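Local coordinates for protein ADP-dependent (S)-NAD(P)H-hydrate dehydratase (Enterococcus faecalis, PDB 2R3B) that probably repairs damaged, hydrated NAD(P)H by dehydrating the S-form of NAD(P)HX at the expense of ADP, which becomes AMP, at residues I145-A150 / T236-I241; T210-A215 / P250-I255; V259-L264 / Q283-Y288. All coordinates share one frame; numbering follows the deposited sequence. Where two conformers were deposited one is given.

Interaction 1: residues I145-A150 / T236-I241; sequences IIDGSA and TLAGII
Ile-145 and Ile-241 form the apolar half of this contact between a central strand and the helix laid over it. The CD1 methyl of Ile-145 meets CG2 of Ile-241 at 3.7 Å, the two side chains running obliquely across one another. Ile-145 has CG1 anti to its carbonyl carbon (chi1 -52°) and chi2 extended, a shape that carries CD1 out from the strand to the helix. The same methyl lies 4.4 Å from the backbone O of Ala-238.

The second meeting sets a carboxylate against a methyl: OD2 of Asp-147 lies 4.0 Å from CB of Ala-238. Having CG anti to the backbone N (chi1 180°) puts the carboxylate beside that methyl. No hydrogen bond joins the two segments; OD1 of Asp-147 is instead bonded to the hydroxyl of Thr-170. Asp-147 is buried, and its side chain is about 4 Å, between nearest atoms, from that of Asp-235, predicted to bind (6S)-NADPHX, which places this corner beside the probable active site.

Strand 145-147 and helix 236-241 run almost exactly antiparallel (178°), their axes 10.0 Å apart. In the sheet, strand 143-147 is flanked by parallel strands 114-117 and 167-170, while helix 252-269 packs against helix 233-247 through Ala-258 and His-262.

Interaction 2: residues T210-A215 / P250-I255; sequences TTIFHA and PTIETI. With EDO (1,2-ethanediol), chain O; EDO (1,2-ethanediol), chain P.
Ile-252 laid over one face of the His-214 ring is the unusual element where strand 211-213 and the residue after it meet the N-terminal part of helix 252-269, in the antiparallel part of the mixed sheet of this ribokinase-like fold. In the conformer described, one of two modelled for Ile-252, its CG2 makes a CH-pi contact with the His-214 ring, 4.3 Å from the centroid and 23° off the normal, displaced toward the rim. Ile-252 CG1 approaches as well, at 3.9 Å from His-214 ND1. The imidazole stands between the backbone N and the carbonyl carbon (chi1 62°), with Ile-212 O in the ring plane at its edge, on the CD2 side. Its NE2 is hydrogen-bonded to the O of Glu-217, which helps fix the rotation of the ring, and Phe-219 meets it with the two ring planes nearly parallel.

In this conformer CG2 of Ile-252 also touches CG2 of Ile-212 at 3.8 Å. Farther along the helix, CD1 of Ile-212 comes within 4.3 Å of the backbone C of Ile-255. Thr-202 and Val-204 of strand 202-205 also touch these isoleucines.

Two 1,2-ethanediol molecules, probably from the crystallisation liquor, border the contact. One makes a weak hydrogen bond to the O of Pro-250; the other accepts a firmer one, its O2 lying 3.0 Å from Ala-215 N with an N-H...O angle of 157°.

Interaction 3: residues V259-L264 / Q283-Y288; sequences VYLHSL and QALPTY
Helices 259-264 and 283-288 cross steeply, at 109° between their directions, with axes 10.8 Å apart and Leu-261 and Tyr-288 nearest in the backbone. Leu-261 carries the contact with both branches. Its CD2 presses on CD2 of Leu-285 at 3.5 Å, tighter than an ordinary methyl contact, while CD1 lies 4.0 Å from CB of Tyr-288. Holding CG anti to the backbone N (chi1 -175°) directs both methyls at the second helix. Leu-285 leaves its helix to one side, and the end of its side chain turns back to meet Leu-261.

One turn later, Leu-264 approaches the Tyr-288 ring at its edge, near the ring plane, CD2 standing 4.2 Å from CD2 of the tyrosine. The tyrosine hydroxyl is hydrogen-bonded to Asp-268, farther along helix 252-269, adding a polar tie to the same helix pair. Beyond the contact, Phe-244 and Leu-28 pack on Leu-261, while Pro-286 meets a neighbouring subunit at Asp-273 of that chain. This is helix-helix packing of leucines against a leucine and a tyrosine in the helical layer of a ribokinase-like alpha/beta fold, close to a subunit interface of the homotetramer.

In the fold
Interaction 1 lies in the core, its centre about 3 Å from that of the chain, whereas interactions 2 and 3 are partly buried, their centres at about 11 and 13 Å. Interactions 1 and 2 each set a helix on the same sheet, the first on its parallel middle and the second on an antiparallel strand; interaction 3 joins helix to helix. Helix 252-269 serves interactions 2 and 3, and helix 233-247 precedes it in the chain. Packing links all three: Ile-241 with Ile-255, Ile-240 with Leu-285, and Ile-212 with Val-259. Their chemistry follows position: a buried carboxylate near the predicted substrate site, an imidazole-aliphatic contact bordered by ethanediol, and leucine-tyrosine packing near another subunit.

Interaction 1: residues I145-A150 / T236-I241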
# COMPACT_ATOMS: atom_id res chain seq x y z
N ILE B 145 24.96 6.01 -13.75
CA ILE B 145 25.18 4.74 -13.06
C ILE B 145 24.59 3.64 -13.92
O ILE B 145 23.42 3.69 -14.28
CB ILE B 145 24.53 4.73 -11.69
CG1 ILE B 145 24.97 5.95 -10.88
CG2 ILE B 145 24.82 3.38 -10.97
CD1 ILE B 145 23.96 6.31 -9.79
N ILE B 146 25.41 2.67 -14.30
CA ILE B 146 25.02 1.57 -15.19
C ILE B 146 25.05 0.31 -14.34
O ILE B 146 26.10 -0.08 -13.85
CB ILE B 146 25.98 1.46 -16.38
CG1 ILE B 146 25.99 2.78 -17.16
CG2 ILE B 146 25.60 0.27 -17.31
CD1 ILE B 146 26.98 2.81 -18.35
N ASP B 147 23.89 -0.31 -14.19
CA ASP B 147 23.64 -1.34 -13.20
C ASP B 147 23.00 -2.54 -13.89
O ASP B 147 22.36 -2.41 -14.92
CB ASP B 147 22.70 -0.76 -12.14
CG ASP B 147 22.34 -1.74 -11.05
OD1 ASP B 147 23.27 -2.27 -10.39
OD2 ASP B 147 21.12 -1.99 -10.85
N GLY B 148 23.18 -3.73 -13.32
CA GLY B 148 22.37 -4.90 -13.71
C GLY B 148 22.50 -5.27 -15.17
O GLY B 148 23.59 -5.22 -15.74
N SER B 149 21.36 -5.52 -15.80
CA SER B 149 21.34 -5.87 -17.21
C SER B 149 21.84 -4.78 -18.15
O SER B 149 22.22 -5.09 -19.29
CB SER B 149 19.91 -6.30 -17.62
OG SER B 149 19.02 -5.19 -17.68
N ALA B 150 21.91 -3.52 -17.70
CA ALA B 150 22.46 -2.46 -18.51
C ALA B 150 23.99 -2.67 -18.66
O ALA B 150 24.57 -2.32 -19.68
CB ALA B 150 22.13 -1.07 -17.93
N THR B 236 18.17 -1.55 -4.52
CA THR B 236 18.19 -0.60 -3.40
C THR B 236 19.49 0.19 -3.32
O THR B 236 19.49 1.44 -3.23
CB THR B 236 17.83 -1.31 -2.09
OG1 THR B 236 16.50 -1.85 -2.24
CG2 THR B 236 17.83 -0.33 -0.91
N LEU B 237 20.61 -0.53 -3.37
CA LEU B 237 21.92 0.12 -3.34
C LEU B 237 22.06 1.13 -4.48
O LEU B 237 22.56 2.24 -4.26
CB LEU B 237 23.03 -0.91 -3.47
CG LEU B 237 24.43 -0.33 -3.61
CD1 LEU B 237 24.84 0.60 -2.42
CD2 LEU B 237 25.42 -1.47 -3.82
N ALA B 238 21.65 0.75 -5.68
CA ALA B 238 21.79 1.61 -6.86
C ALA B 238 21.03 2.90 -6.63
O ALA B 238 21.53 3.98 -6.97
CB ALA B 238 21.29 0.89 -8.12
N GLY B 239 19.84 2.81 -6.04
CA GLY B 239 19.07 3.99 -5.73
C GLY B 239 19.68 4.92 -4.69
O GLY B 239 19.57 6.14 -4.80
N ILE B 240 20.30 4.33 -3.68
CA ILE B 240 21.06 5.08 -2.68
C ILE B 240 22.25 5.79 -3.31
O ILE B 240 22.51 6.97 -3.01
CB ILE B 240 21.56 4.19 -1.52
CG1 ILE B 240 20.38 3.55 -0.79
CG2 ILE B 240 22.33 5.07 -0.51
CD1 ILE B 240 20.72 2.46 0.26
N ILE B 241 22.98 5.08 -4.18
CA ILE B 241 24.12 5.70 -4.87
C ILE B 241 23.62 6.91 -5.66
O ILE B 241 24.18 8.02 -5.58
CB ILE B 241 24.88 4.70 -5.78
CG1 ILE B 241 25.59 3.64 -4.90
CG2 ILE B 241 25.90 5.47 -6.72
CD1 ILE B 241 26.14 2.40 -5.72

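Interaction 2: residues T210-A215 / P250-I255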
# COMPACT_ATOMS: atom_id res chain seq x y z
N THR B 210 32.16 -5.52 -0.73
CA THR B 210 32.21 -4.71 -1.91
C THR B 210 33.48 -3.85 -1.95
O THR B 210 33.91 -3.34 -0.91
CB THR B 210 30.93 -3.89 -2.01
OG1 THR B 210 29.84 -4.81 -2.24
CG2 THR B 210 30.97 -2.82 -3.13
N THR B 211 34.06 -3.72 -3.14
CA THR B 211 35.27 -2.96 -3.39
C THR B 211 35.00 -1.95 -4.47
O THR B 211 34.37 -2.26 -5.49
CB THR B 211 36.44 -3.88 -3.82
OG1 THR B 211 36.51 -5.01 -2.94
CG2 THR B 211 37.79 -3.12 -3.77
N ILE B 212 35.44 -0.72 -4.24
CA ILE B 212 35.26 0.36 -5.21
C ILE B 212 36.60 0.76 -5.82
O ILE B 212 37.50 1.24 -5.10
CB ILE B 212 34.57 1.58 -4.59
CG1 ILE B 212 33.28 1.18 -3.86
CG2 ILE B 212 34.30 2.68 -5.64
CD1 ILE B 212 32.77 2.24 -2.96
N PHE B 213 36.71 0.55 -7.12
CA PHE B 213 37.89 0.93 -7.92
C PHE B 213 37.62 2.23 -8.66
O PHE B 213 36.57 2.42 -9.26
CB PHE B 213 38.24 -0.18 -8.91
CG PHE B 213 38.64 -1.44 -8.23
CD1 PHE B 213 39.92 -1.59 -7.75
CD2 PHE B 213 37.72 -2.45 -8.00
CE1 PHE B 213 40.28 -2.75 -7.07
CE2 PHE B 213 38.08 -3.61 -7.33
CZ PHE B 213 39.37 -3.75 -6.86
N HIS B 214 38.61 3.10 -8.65
CA HIS B 214 38.51 4.40 -9.29
C HIS B 214 39.94 4.94 -9.49
O HIS B 214 40.92 4.20 -9.36
CB HIS B 214 37.69 5.32 -8.39
CG HIS B 214 38.32 5.56 -7.06
ND1 HIS B 214 38.78 6.80 -6.68
CD2 HIS B 214 38.56 4.73 -6.02
CE1 HIS B 214 39.29 6.73 -5.46
NE2 HIS B 214 39.16 5.49 -5.03
N ALA B 215 40.05 6.23 -9.82
CA ALA B 215 41.35 6.84 -10.12
C ALA B 215 42.29 6.93 -8.92
O ALA B 215 43.50 7.04 -9.11
CB ALA B 215 41.17 8.20 -10.77
N PRO B 250 30.81 15.81 -5.60
CA PRO B 250 31.04 14.95 -6.77
C PRO B 250 32.37 14.21 -6.76
O PRO B 250 33.14 14.31 -7.69
CB PRO B 250 30.95 15.94 -7.93
CG PRO B 250 31.40 17.24 -7.35
CD PRO B 250 30.92 17.25 -5.93
N THR B 251 32.64 13.45 -5.70
CA THR B 251 33.86 12.67 -5.58
C THR B 251 33.50 11.21 -5.29
O THR B 251 32.38 10.92 -4.87
CB THR B 251 34.78 13.21 -4.49
OG1 THR B 251 34.18 13.01 -3.22
CG2 THR B 251 35.03 14.68 -4.68
N ILE B 252 34.43 10.29 -5.48
CA ILE B 252 34.09 8.88 -5.31
C ILE B 252 33.84 8.53 -3.84
O ILE B 252 33.19 7.54 -3.54
CB ILE B 252 35.09 7.95 -6.03
CG1 ILE B 252 35.32 8.44 -7.48
CG2 ILE B 252 34.59 6.47 -6.06
CD1 ILE B 252 34.02 8.80 -8.31
N GLU B 253 34.28 9.39 -2.91
CA GLU B 253 33.97 9.17 -1.50
C GLU B 253 32.45 9.11 -1.28
O GLU B 253 31.95 8.39 -0.41
CB GLU B 253 34.53 10.27 -0.63
CG GLU B 253 36.04 10.12 -0.32
CD GLU B 253 36.99 10.55 -1.44
OE1 GLU B 253 36.57 11.14 -2.48
OE2 GLU B 253 38.21 10.30 -1.27
N THR B 254 31.72 9.89 -2.07
CA THR B 254 30.26 9.92 -1.97
C THR B 254 29.67 8.56 -2.29
O THR B 254 28.76 8.13 -1.63
CB THR B 254 29.69 11.04 -2.85
OG1 THR B 254 30.07 12.31 -2.28
CG2 THR B 254 28.16 10.97 -2.95
N ILE B 255 30.21 7.90 -3.31
CA ILE B 255 29.76 6.58 -3.71
C ILE B 255 30.10 5.58 -2.61
O ILE B 255 29.29 4.75 -2.26
CB ILE B 255 30.39 6.17 -5.08
CG1 ILE B 255 30.02 7.15 -6.19
CG2 ILE B 255 29.94 4.74 -5.49
CD1 ILE B 255 30.75 6.96 -7.48
C1 EDO O . 36.67 7.60 -12.77
O1 EDO O . 36.49 9.01 -12.62
C2 EDO O . 37.07 6.99 -11.44
O2 EDO O . 37.79 8.01 -10.71
C1 EDO P . 34.44 12.40 -11.81
O1 EDO P . 34.27 13.81 -11.59
C2 EDO P . 35.42 11.80 -10.81
O2 EDO P . 35.17 12.27 -9.47

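Interaction 3: residues V259-L264 / Q283-Y288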
# COMPACT_ATOMS: atom_id res chain seq x y z
N VAL B 259 27.55 3.03 -0.41
CA VAL B 259 27.80 1.59 -0.27
C VAL B 259 27.92 1.21 1.20
O VAL B 259 27.35 0.21 1.64
CB VAL B 259 29.10 1.22 -1.04
CG1 VAL B 259 29.61 -0.23 -0.70
CG2 VAL B 259 28.88 1.40 -2.53
N TYR B 260 28.62 2.02 1.99
CA TYR B 260 28.77 1.74 3.40
C TYR B 260 27.44 1.82 4.16
O TYR B 260 27.14 0.96 5.01
CB TYR B 260 29.78 2.72 4.06
CG TYR B 260 30.05 2.33 5.50
CD1 TYR B 260 30.87 1.22 5.79
CD2 TYR B 260 29.44 2.98 6.55
CE1 TYR B 260 31.09 0.82 7.11
CE2 TYR B 260 29.66 2.58 7.87
CZ TYR B 260 30.48 1.51 8.13
OH TYR B 260 30.68 1.14 9.45
N LEU B 261 26.67 2.87 3.91
CA LEU B 261 25.41 3.04 4.62
C LEU B 261 24.46 1.91 4.31
O LEU B 261 23.81 1.39 5.21
CB LEU B 261 24.73 4.37 4.21
CG LEU B 261 23.46 4.74 4.96
CD1 LEU B 261 23.70 4.74 6.46
CD2 LEU B 261 22.90 6.10 4.41
N HIS B 262 24.37 1.52 3.04
CA HIS B 262 23.52 0.38 2.63
C HIS B 262 23.80 -0.88 3.48
O HIS B 262 22.89 -1.50 3.98
CB HIS B 262 23.75 0.14 1.15
CG HIS B 262 23.08 -1.06 0.57
ND1 HIS B 262 23.79 -2.20 0.22
CD2 HIS B 262 21.80 -1.28 0.16
CE1 HIS B 262 22.96 -3.08 -0.32
NE2 HIS B 262 21.75 -2.55 -0.37
N SER B 263 25.08 -1.23 3.61
CA SER B 263 25.46 -2.41 4.39
C SER B 263 25.38 -2.20 5.91
O SER B 263 25.17 -3.16 6.65
CB SER B 263 26.84 -2.89 3.96
OG SER B 263 27.80 -1.89 4.19
N LEU B 264 25.57 -0.97 6.40
CA LEU B 264 25.45 -0.68 7.83
C LEU B 264 24.03 -0.92 8.28
O LEU B 264 23.76 -1.59 9.27
CB LEU B 264 25.84 0.76 8.16
CG LEU B 264 25.67 1.23 9.61
CD1 LEU B 264 26.67 0.49 10.51
CD2 LEU B 264 25.88 2.71 9.71
N GLN B 283 13.65 2.49 3.97
CA GLN B 283 12.78 3.20 4.92
C GLN B 283 13.57 3.71 6.12
O GLN B 283 13.20 4.68 6.74
CB GLN B 283 11.62 2.28 5.33
CG GLN B 283 10.62 2.11 4.19
CD GLN B 283 9.78 0.83 4.23
OE1 GLN B 283 9.88 -0.02 5.16
NE2 GLN B 283 8.95 0.65 3.18
N ALA B 284 14.70 3.07 6.40
CA ALA B 284 15.61 3.48 7.50
C ALA B 284 16.55 4.62 7.15
O ALA B 284 17.18 5.21 8.05
CB ALA B 284 16.41 2.30 7.98
N LEU B 285 16.64 4.99 5.87
CA LEU B 285 17.61 6.01 5.47
C LEU B 285 17.49 7.34 6.20
O LEU B 285 18.51 7.86 6.67
CB LEU B 285 17.60 6.23 3.97
CG LEU B 285 18.23 5.08 3.18
CD1 LEU B 285 17.82 5.19 1.71
CD2 LEU B 285 19.79 4.97 3.37
N PRO B 286 16.28 7.92 6.28
CA PRO B 286 16.21 9.24 6.93
C PRO B 286 16.71 9.30 8.38
O PRO B 286 17.39 10.26 8.74
CB PRO B 286 14.73 9.59 6.82
CG PRO B 286 14.24 8.80 5.59
CD PRO B 286 14.99 7.51 5.69
N THR B 287 16.42 8.28 9.18
CA THR B 287 16.91 8.25 10.58
C THR B 287 18.39 7.99 10.68
O THR B 287 19.10 8.65 11.46
CB THR B 287 16.11 7.29 11.44
OG1 THR B 287 16.12 5.98 10.85
CG2 THR B 287 14.69 7.75 11.54
N TYR B 288 18.92 7.09 9.86
CA TYR B 288 20.35 6.86 9.87
C TYR B 288 21.16 8.05 9.38
O TYR B 288 22.18 8.39 9.96
CB TYR B 288 20.71 5.63 9.01
CG TYR B 288 20.65 4.33 9.75
CD1 TYR B 288 19.43 3.74 10.03
CD2 TYR B 288 21.81 3.71 10.22
CE1 TYR B 288 19.35 2.52 10.71
CE2 TYR B 288 21.75 2.50 10.91
CZ TYR B 288 20.51 1.92 11.15
OH TYR B 288 20.40 0.71 11.83